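Local coordinates for beta-agarase AgaA (Microbulbifer thermotolerans, PDB 3WZ1), which cleaves the beta-1,4-galactosidic linkages of agarose from within the chain, releasing neoagarotetraose as its main product, at residues Q163-D169 with I216-F222; D195-L199 with V211-I217. All coordinates share one frame; numbering follows the deposited sequence.

Contact 1 of 2, residues Q163-D169 with I216-F222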
ATOM      1  N   GLN A 163      11.221 -15.090 -10.556  1.00 19.53           N
ATOM      2  CA  GLN A 163      10.484 -15.934  -9.638  1.00 18.98           C
ATOM      3  C   GLN A 163       9.866 -15.029  -8.575  1.00 18.16           C
ATOM      4  O   GLN A 163      10.470 -14.038  -8.195  1.00 17.15           O
ATOM      5  CB  GLN A 163      11.404 -16.940  -8.960  1.00 20.58           C
ATOM      6  CG  GLN A 163      11.973 -18.018  -9.884  1.00 22.33           C
ATOM      7  CD  GLN A 163      12.673 -19.105  -9.105  1.00 23.79           C
ATOM      8  OE1 GLN A 163      13.890 -19.104  -8.997  1.00 27.91           O
ATOM      9  NE2 GLN A 163      11.901 -20.013  -8.512  1.00 24.88           N
ATOM     10  N   ASP A 164       8.685 -15.398  -8.105  1.00 16.79           N
ATOM     11  CA  ASP A 164       7.898 -14.558  -7.183  1.00 15.86           C
ATOM     12  C   ASP A 164       7.320 -15.457  -6.112  1.00 16.16           C
ATOM     13  O   ASP A 164       6.580 -16.394  -6.432  1.00 18.07           O
ATOM     14  CB  ASP A 164       6.775 -13.895  -7.982  1.00 16.06           C
ATOM     15  CG  ASP A 164       5.799 -13.099  -7.131  1.00 15.74           C
ATOM     16  OD1 ASP A 164       6.014 -12.962  -5.916  1.00 14.49           O
ATOM     17  OD2 ASP A 164       4.815 -12.591  -7.716  1.00 16.91           O
ATOM     18  N   TYR A 165       7.665 -15.205  -4.848  1.00 14.27           N
ATOM     19  CA  TYR A 165       7.037 -15.882  -3.724  1.00 14.24           C
ATOM     20  C   TYR A 165       6.241 -14.884  -2.886  1.00 13.51           C
ATOM     21  O   TYR A 165       6.738 -13.783  -2.592  1.00 13.70           O
ATOM     22  CB  TYR A 165       8.079 -16.519  -2.794  1.00 13.97           C
ATOM     23  CG  TYR A 165       7.463 -16.968  -1.490  1.00 13.75           C
ATOM     24  CD1 TYR A 165       6.807 -18.192  -1.381  1.00 14.01           C
ATOM     25  CD2 TYR A 165       7.489 -16.143  -0.360  1.00 13.67           C
ATOM     26  CE1 TYR A 165       6.197 -18.593  -0.195  1.00 13.96           C
ATOM     27  CE2 TYR A 165       6.900 -16.539   0.827  1.00 13.74           C
ATOM     28  CZ  TYR A 165       6.240 -17.758   0.909  1.00 14.04           C
ATOM     29  OH  TYR A 165       5.638 -18.135   2.086  1.00 14.66           O
ATOM     30  N   GLN A 166       5.022 -15.266  -2.508  1.00 12.52           N
ATOM     31  CA  GLN A 166       4.288 -14.653  -1.387  1.00 12.31           C
ATOM     32  C   GLN A 166       3.586 -15.742  -0.595  1.00 12.65           C
ATOM     33  O   GLN A 166       3.319 -16.833  -1.144  1.00 12.68           O
ATOM     34  CB  GLN A 166       3.236 -13.659  -1.886  1.00 12.35           C
ATOM     35  CG  GLN A 166       2.120 -14.291  -2.742  1.00 12.50           C
ATOM     36  CD  GLN A 166       0.980 -13.343  -3.026  1.00 13.06           C
ATOM     37  OE1 GLN A 166       0.563 -12.573  -2.161  1.00 12.37           O
ATOM     38  NE2 GLN A 166       0.442 -13.410  -4.236  1.00 14.56           N
ATOM     39  N   PRO A 167       3.225 -15.460   0.664  1.00 12.03           N
ATOM     40  CA  PRO A 167       2.388 -16.442   1.371  1.00 12.48           C
ATOM     41  C   PRO A 167       1.055 -16.583   0.675  1.00 12.57           C
ATOM     42  O   PRO A 167       0.557 -15.611   0.115  1.00 12.38           O
ATOM     43  CB  PRO A 167       2.213 -15.829   2.767  1.00 12.62           C
ATOM     44  CG  PRO A 167       3.355 -14.877   2.909  1.00 12.41           C
ATOM     45  CD  PRO A 167       3.594 -14.325   1.538  1.00 12.35           C
ATOM     46  N   THR A 168       0.494 -17.794   0.691  1.00 12.81           N
ATOM     47  CA  THR A 168      -0.783 -18.046   0.021  1.00 13.65           C
ATOM     48  C   THR A 168      -1.788 -18.811   0.890  1.00 14.03           C
ATOM     49  O   THR A 168      -2.793 -19.320   0.375  1.00 14.01           O
ATOM     50  CB  THR A 168      -0.593 -18.812  -1.300  1.00 13.96           C
ATOM     51  OG1 THR A 168       0.137 -20.015  -1.050  1.00 15.92           O
ATOM     52  CG2 THR A 168       0.147 -17.997  -2.330  1.00 14.08           C
ATOM     53  N   ASP A 169      -1.551 -18.882   2.194  1.00 14.04           N
ATOM     54  CA  ASP A 169      -2.531 -19.502   3.100  1.00 14.30           C
ATOM     55  C   ASP A 169      -3.794 -18.646   3.172  1.00 14.19           C
ATOM     56  O   ASP A 169      -3.786 -17.461   2.807  1.00 14.18           O
ATOM     57  CB  ASP A 169      -1.952 -19.731   4.485  1.00 14.38           C
ATOM     58  CG  ASP A 169      -1.496 -18.444   5.144  1.00 14.42           C
ATOM     59  OD1 ASP A 169      -0.494 -17.873   4.651  1.00 14.02           O
ATOM     60  OD2 ASP A 169      -2.136 -18.037   6.125  1.00 15.27           O
ATOM     61  N   ILE A 216       7.717 -19.187   6.348  1.00 15.94           N
ATOM     62  CA  ILE A 216       6.655 -18.387   5.722  1.00 15.13           C
ATOM     63  C   ILE A 216       7.190 -17.108   5.057  1.00 14.11           C
ATOM     64  O   ILE A 216       6.623 -16.637   4.068  1.00 14.06           O
ATOM     65  CB  ILE A 216       5.500 -18.079   6.706  1.00 15.72           C
ATOM     66  CG1 ILE A 216       4.298 -17.473   5.965  1.00 15.79           C
ATOM     67  CG2 ILE A 216       5.966 -17.175   7.845  1.00 16.01           C
ATOM     68  CD1 ILE A 216       3.033 -17.357   6.789  1.00 16.32           C
ATOM     69  N   ILE A 217       8.288 -16.560   5.571  1.00 13.16           N
ATOM     70  CA  ILE A 217       8.855 -15.341   4.980  1.00 12.74           C
ATOM     71  C   ILE A 217       9.547 -15.639   3.652  1.00 13.07           C
ATOM     72  O   ILE A 217       9.396 -14.910   2.698  1.00 12.22           O
ATOM     73  CB  ILE A 217       9.824 -14.640   5.967  1.00 13.22           C
ATOM     74  CG1 ILE A 217       9.052 -14.070   7.165  1.00 13.48           C
ATOM     75  CG2 ILE A 217      10.662 -13.556   5.278  1.00 13.37           C
ATOM     76  CD1 ILE A 217       8.355 -12.734   6.937  1.00 13.68           C
ATOM     77  N   ASP A 218      10.336 -16.707   3.602  1.00 13.35           N
ATOM     78  CA  ASP A 218      11.142 -17.003   2.410  1.00 13.86           C
ATOM     79  C   ASP A 218      11.554 -18.472   2.372  1.00 14.53           C
ATOM     80  O   ASP A 218      12.758 -18.783   2.430  1.00 14.61           O
ATOM     81  CB  ASP A 218      12.384 -16.111   2.389  1.00 13.85           C
ATOM     82  CG  ASP A 218      13.257 -16.324   1.166  1.00 13.83           C
ATOM     83  OD1 ASP A 218      12.726 -16.700   0.087  1.00 13.52           O
ATOM     84  OD2 ASP A 218      14.486 -16.075   1.282  1.00 13.46           O
ATOM     85  N   PRO A 219      10.562 -19.363   2.253  1.00 15.60           N
ATOM     86  CA  PRO A 219      10.908 -20.787   2.306  1.00 16.52           C
ATOM     87  C   PRO A 219      11.762 -21.241   1.123  1.00 17.74           C
ATOM     88  O   PRO A 219      12.505 -22.219   1.265  1.00 18.49           O
ATOM     89  CB  PRO A 219       9.546 -21.484   2.329  1.00 16.13           C
ATOM     90  CG  PRO A 219       8.623 -20.527   1.636  1.00 16.01           C
ATOM     91  CD  PRO A 219       9.113 -19.159   2.063  1.00 15.89           C
ATOM     92  N   ASN A 220      11.689 -20.547  -0.011  1.00 18.47           N
ATOM     93  CA  ASN A 220      12.478 -20.913  -1.202  1.00 19.43           C
ATOM     94  C   ASN A 220      13.901 -20.333  -1.242  1.00 19.66           C
ATOM     95  O   ASN A 220      14.674 -20.608  -2.162  1.00 19.51           O
ATOM     96  CB  ASN A 220      11.710 -20.534  -2.470  1.00 20.85           C
ATOM     97  CG  ASN A 220      10.339 -21.192  -2.536  1.00 22.31           C
ATOM     98  OD1 ASN A 220      10.169 -22.350  -2.149  1.00 25.75           O
ATOM     99  ND2 ASN A 220       9.359 -20.460  -3.022  1.00 23.83           N
ATOM    100  N   GLY A 221      14.261 -19.518  -0.250  1.00 18.37           N
ATOM    101  CA  GLY A 221      15.619 -19.008  -0.153  1.00 17.88           C
ATOM    102  C   GLY A 221      15.963 -17.918  -1.136  1.00 16.39           C
ATOM    103  O   GLY A 221      17.138 -17.692  -1.412  1.00 17.80           O
ATOM    104  N   PHE A 222      14.953 -17.205  -1.652  1.00 15.63           N
ATOM    105  CA  PHE A 222      15.196 -16.137  -2.612  1.00 15.84           C
ATOM    106  C   PHE A 222      16.014 -14.969  -2.062  1.00 15.19           C
ATOM    107  O   PHE A 222      16.650 -14.243  -2.834  1.00 16.47           O
ATOM    108  CB  PHE A 222      13.879 -15.577  -3.182  1.00 16.20           C
ATOM    109  CG  PHE A 222      13.059 -16.555  -3.994  1.00 17.41           C
ATOM    110  CD1 PHE A 222      13.562 -17.770  -4.423  1.00 18.05           C
ATOM    111  CD2 PHE A 222      11.765 -16.207  -4.362  1.00 17.38           C
ATOM    112  CE1 PHE A 222      12.777 -18.632  -5.185  1.00 18.29           C
ATOM    113  CE2 PHE A 222      10.978 -17.056  -5.118  1.00 18.56           C
ATOM    114  CZ  PHE A 222      11.484 -18.275  -5.526  1.00 18.51           C
TER

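Contact 2 of 2, residues D195-L199 with V211-I217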
ATOM      1  N   ASP A 195      11.767  -7.062  12.114  1.00  9.74           N
ATOM      2  CA  ASP A 195      13.078  -7.558  11.724  1.00 10.15           C
ATOM      3  C   ASP A 195      12.879  -8.357  10.439  1.00 10.19           C
ATOM      4  O   ASP A 195      11.749  -8.471   9.962  1.00  9.78           O
ATOM      5  CB  ASP A 195      13.722  -8.356  12.886  1.00 10.21           C
ATOM      6  CG  ASP A 195      12.930  -9.578  13.291  1.00 11.25           C
ATOM      7  OD1 ASP A 195      12.700 -10.466  12.440  1.00 11.86           O
ATOM      8  OD2 ASP A 195      12.552  -9.670  14.483  1.00 11.19           O
ATOM      9  N   PRO A 196      13.955  -8.881   9.837  1.00 10.26           N
ATOM     10  CA  PRO A 196      13.802  -9.490   8.526  1.00 10.33           C
ATOM     11  C   PRO A 196      12.911 -10.729   8.489  1.00 10.42           C
ATOM     12  O   PRO A 196      12.566 -11.176   7.407  1.00 10.60           O
ATOM     13  CB  PRO A 196      15.245  -9.872   8.157  1.00 10.29           C
ATOM     14  CG  PRO A 196      16.070  -8.839   8.846  1.00 10.45           C
ATOM     15  CD  PRO A 196      15.368  -8.672  10.172  1.00 10.63           C
ATOM     16  N   TRP A 197      12.583 -11.293   9.647  1.00 10.65           N
ATOM     17  CA  TRP A 197      11.803 -12.513   9.729  1.00 11.21           C
ATOM     18  C   TRP A 197      10.488 -12.350  10.486  1.00 10.79           C
ATOM     19  O   TRP A 197       9.866 -13.355  10.869  1.00 11.15           O
ATOM     20  CB  TRP A 197      12.637 -13.611  10.390  1.00 11.89           C
ATOM     21  CG  TRP A 197      13.915 -13.849   9.676  1.00 12.80           C
ATOM     22  CD1 TRP A 197      15.167 -13.521  10.102  1.00 13.50           C
ATOM     23  CD2 TRP A 197      14.072 -14.422   8.378  1.00 13.03           C
ATOM     24  NE1 TRP A 197      16.095 -13.888   9.167  1.00 14.23           N
ATOM     25  CE2 TRP A 197      15.449 -14.433   8.091  1.00 13.78           C
ATOM     26  CE3 TRP A 197      13.189 -14.943   7.439  1.00 13.43           C
ATOM     27  CZ2 TRP A 197      15.958 -14.940   6.896  1.00 14.04           C
ATOM     28  CZ3 TRP A 197      13.704 -15.423   6.243  1.00 13.64           C
ATOM     29  CH2 TRP A 197      15.070 -15.436   5.995  1.00 14.29           C
ATOM     30  N   HIS A 198      10.010 -11.118  10.685  1.00 10.20           N
ATOM     31  CA  HIS A 198       8.837 -10.928  11.517  1.00 10.26           C
ATOM     32  C   HIS A 198       8.037  -9.700  11.134  1.00  9.97           C
ATOM     33  O   HIS A 198       8.507  -8.572  11.276  1.00  9.90           O
ATOM     34  CB  HIS A 198       9.259 -10.854  12.975  1.00 10.57           C
ATOM     35  CG  HIS A 198       8.111 -10.889  13.929  1.00 11.06           C
ATOM     36  ND1 HIS A 198       7.640 -12.061  14.477  1.00 11.71           N
ATOM     37  CD2 HIS A 198       7.345  -9.899  14.440  1.00 11.69           C
ATOM     38  CE1 HIS A 198       6.629 -11.793  15.277  1.00 11.95           C
ATOM     39  NE2 HIS A 198       6.429 -10.489  15.276  1.00 11.56           N
ATOM     40  N   LEU A 199       6.837  -9.957  10.637  1.00  9.85           N
ATOM     41  CA  LEU A 199       5.831  -8.940  10.307  1.00  9.90           C
ATOM     42  C   LEU A 199       4.564  -9.137  11.119  1.00  9.98           C
ATOM     43  O   LEU A 199       4.075 -10.273  11.269  1.00 10.42           O
ATOM     44  CB  LEU A 199       5.448  -9.074   8.835  1.00  9.89           C
ATOM     45  CG  LEU A 199       6.569  -8.982   7.801  1.00 10.21           C
ATOM     46  CD1 LEU A 199       5.977  -9.195   6.432  1.00 10.51           C
ATOM     47  CD2 LEU A 199       7.286  -7.646   7.844  1.00 10.66           C
ATOM     48  N   VAL A 211       3.249 -12.884  10.641  1.00 10.79           N
ATOM     49  CA  VAL A 211       3.977 -13.649   9.654  1.00 10.95           C
ATOM     50  C   VAL A 211       5.430 -13.698  10.119  1.00 11.41           C
ATOM     51  O   VAL A 211       6.143 -12.702  10.037  1.00 10.45           O
ATOM     52  CB  VAL A 211       3.849 -12.983   8.270  1.00 11.02           C
ATOM     53  CG1 VAL A 211       4.693 -13.712   7.231  1.00 10.96           C
ATOM     54  CG2 VAL A 211       2.378 -12.949   7.858  1.00 11.09           C
ATOM     55  N   SER A 212       5.866 -14.859  10.613  1.00 11.56           N
ATOM     56  CA  SER A 212       7.113 -14.939  11.361  1.00 12.49           C
ATOM     57  C   SER A 212       7.859 -16.236  11.036  1.00 13.25           C
ATOM     58  O   SER A 212       7.260 -17.303  11.064  1.00 13.91           O
ATOM     59  CB  SER A 212       6.831 -14.858  12.857  1.00 13.33           C
ATOM     60  OG  SER A 212       8.035 -14.619  13.585  1.00 13.98           O
ATOM     61  N   GLY A 213       9.154 -16.118  10.750  1.00 13.48           N
ATOM     62  CA  GLY A 213      10.019 -17.277  10.492  1.00 14.28           C
ATOM     63  C   GLY A 213      10.268 -17.523   9.017  1.00 15.83           C
ATOM     64  O   GLY A 213       9.438 -17.187   8.168  1.00 15.56           O
ATOM     65  N   GLN A 214      11.416 -18.131   8.723  1.00 17.26           N
ATOM     66  CA  GLN A 214      11.851 -18.382   7.347  1.00 18.74           C
ATOM     67  C   GLN A 214      10.861 -19.210   6.536  1.00 17.99           C
ATOM     68  O   GLN A 214      10.728 -18.996   5.330  1.00 16.38           O
ATOM     69  CB  GLN A 214      13.215 -19.067   7.343  1.00 21.72           C
ATOM     70  CG  GLN A 214      13.883 -19.133   5.979  1.00 25.44           C
ATOM     71  CD  GLN A 214      15.342 -19.540   6.085  1.00 27.91           C
ATOM     72  OE1 GLN A 214      15.749 -20.134   7.087  1.00 33.69           O
ATOM     73  NE2 GLN A 214      16.138 -19.211   5.065  1.00 29.69           N
ATOM     74  N   ASP A 215      10.172 -20.150   7.186  1.00 18.78           N
ATOM     75  CA  ASP A 215       9.282 -21.060   6.466  1.00 19.83           C
ATOM     76  C   ASP A 215       8.120 -20.336   5.801  1.00 18.36           C
ATOM     77  O   ASP A 215       7.579 -20.825   4.814  1.00 17.85           O
ATOM     78  CB  ASP A 215       8.737 -22.153   7.387  1.00 22.44           C
ATOM     79  CG  ASP A 215       9.790 -23.144   7.805  1.00 26.21           C
ATOM     80  OD1 ASP A 215      10.915 -23.103   7.247  1.00 29.00           O
ATOM     81  OD2 ASP A 215       9.487 -23.979   8.694  1.00 30.67           O
ATOM     82  N   ILE A 216       7.717 -19.187   6.348  1.00 15.94           N
ATOM     83  CA  ILE A 216       6.655 -18.387   5.722  1.00 15.13           C
ATOM     84  C   ILE A 216       7.190 -17.108   5.057  1.00 14.11           C
ATOM     85  O   ILE A 216       6.623 -16.637   4.068  1.00 14.06           O
ATOM     86  CB  ILE A 216       5.500 -18.079   6.706  1.00 15.72           C
ATOM     87  CG1 ILE A 216       4.298 -17.473   5.965  1.00 15.79           C
ATOM     88  CG2 ILE A 216       5.966 -17.175   7.845  1.00 16.01           C
ATOM     89  CD1 ILE A 216       3.033 -17.357   6.789  1.00 16.32           C
ATOM     90  N   ILE A 217       8.288 -16.560   5.571  1.00 13.16           N
ATOM     91  CA  ILE A 217       8.855 -15.341   4.980  1.00 12.74           C
ATOM     92  C   ILE A 217       9.547 -15.639   3.652  1.00 13.07           C
ATOM     93  O   ILE A 217       9.396 -14.910   2.698  1.00 12.22           O
ATOM     94  CB  ILE A 217       9.824 -14.640   5.967  1.00 13.22           C
ATOM     95  CG1 ILE A 217       9.052 -14.070   7.165  1.00 13.48           C
ATOM     96  CG2 ILE A 217      10.662 -13.556   5.278  1.00 13.37           C
ATOM     97  CD1 ILE A 217       8.355 -12.734   6.937  1.00 13.68           C
TER
HETATM   98  O   HOH W   1      10.903 -15.014  13.598  1.00 20.11           O

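Contact 1 of 2, residues Q163-D169 with I216-F222
Tyr165 reaches from strand 163-165 over the chain that leaves helix 214-217, and most of its side chain, from CB to OH, meets something there. CB rests against the ring of Phe222, 3.8 Å from CE2. With CG anti to the backbone N (chi1 168°), the ring is carried away from Phe222 and out along Asn220 and Pro219. CD1 passes Asn220 ND2 at 3.8 Å, the amide plane standing almost upright to the ring. Farther out, Pro219 lies over one face: its CD is 3.4 Å from Tyr165 CZ in a CH-pi contact set toward the phenol end, and its CG covers CE1. A proline suits this place: the C-H bonds of CD, next to the imide N, are somewhat polarised, and the flat, rigid ring can lie close to the aromatic face. On the CE2 side run the carbonyls of Ile216 and Ile217. The tip, OH, donates a hydrogen bond of 2.7 Å to Ile216 O, tilted 33° from the carbonyl plane. In this GH16 catalytic domain, a beta-jelly roll, strand 163-165 pairs with strand 150-158, so the tyrosine ties an outlying strand to a helix end; His154 bonds Ile217 O. Pro167 CG packs on Ile216 CG1 at 4.1 Å, while Asp169 turns its charge to Arg209. At the other end Gln163 sends its chain across Phe222 at about a right angle, NE2 lying 3.5 Å from CZ with amide and ring planes 62° apart. Phe222 N donates to the syn lone pair of Asp218 OD1 (2.9 Å), while OD2 bonds Thr223 OG1.

Contact 2 of 2, residues D195-L199 with V211-I217
Trp197 and Gln214 run side by side in the same direction, the six-membered ring of the indole beside the aliphatic part of the glutamine, with Trp197 CZ3 3.7 Å from Gln214 CG. Ile217 comes up obliquely to the same ring: its CG2, anti to the backbone N, reaches to 3.6 Å from Trp197 CE3. The broad indole thus lies along the first turn of helix 214-217, and an alanine in its place would probably open a gap beside Ile217 CG2 and leave the Gln214 chain free to swing. The tryptophan's backbone is held too: its N donates to Asp195 OD1 in an Asx turn, and its O accepts from Gly213 N (2.9 Å, 164°). Gly213, at the N-cap, has backbone angles that call for glycine. On one face of the sheet, His198 ND1 and Ser212 OG share a hydrogen bond of 2.7 Å in the ring plane; NE2 bonds Glu200. On the other, Leu199 and Val211 pack CB to CB at 4.3 Å; these two are the hydrogen-bonded pair, Leu199 N donating to Val211 O at 2.9 Å. His198 and Ser212 form the neighbouring non-hydrogen-bonded pair, the alternation of antiparallel strands, here 198-203 and 206-212, which a short turn joins into a beta hairpin.

Overall arrangement
Contacts 1 and 2 share helix 214-217, with centres about 10 Å apart: contact 2 secures its start against the hairpin of strands 198-203 and 206-212, and contact 1 fastens its end to strand 163-165. The outer part of the Ile216 side chain reaches Pro167, while Ile217 packs on Trp197. The two also touch directly, Pro219 CD lying 3.6 Å from Gln214 O and Asp218 CB 4.1 Å from Trp197 CZ3. Both lie near the predicted nucleophile, Glu129: its side chain is about 7 Å from that of Asp164 and about 9 Å from that of Leu199. A sodium ion lies about 6 Å from the side chain of Pro196, and that of Asp218 is about 7 Å from a sodium ion.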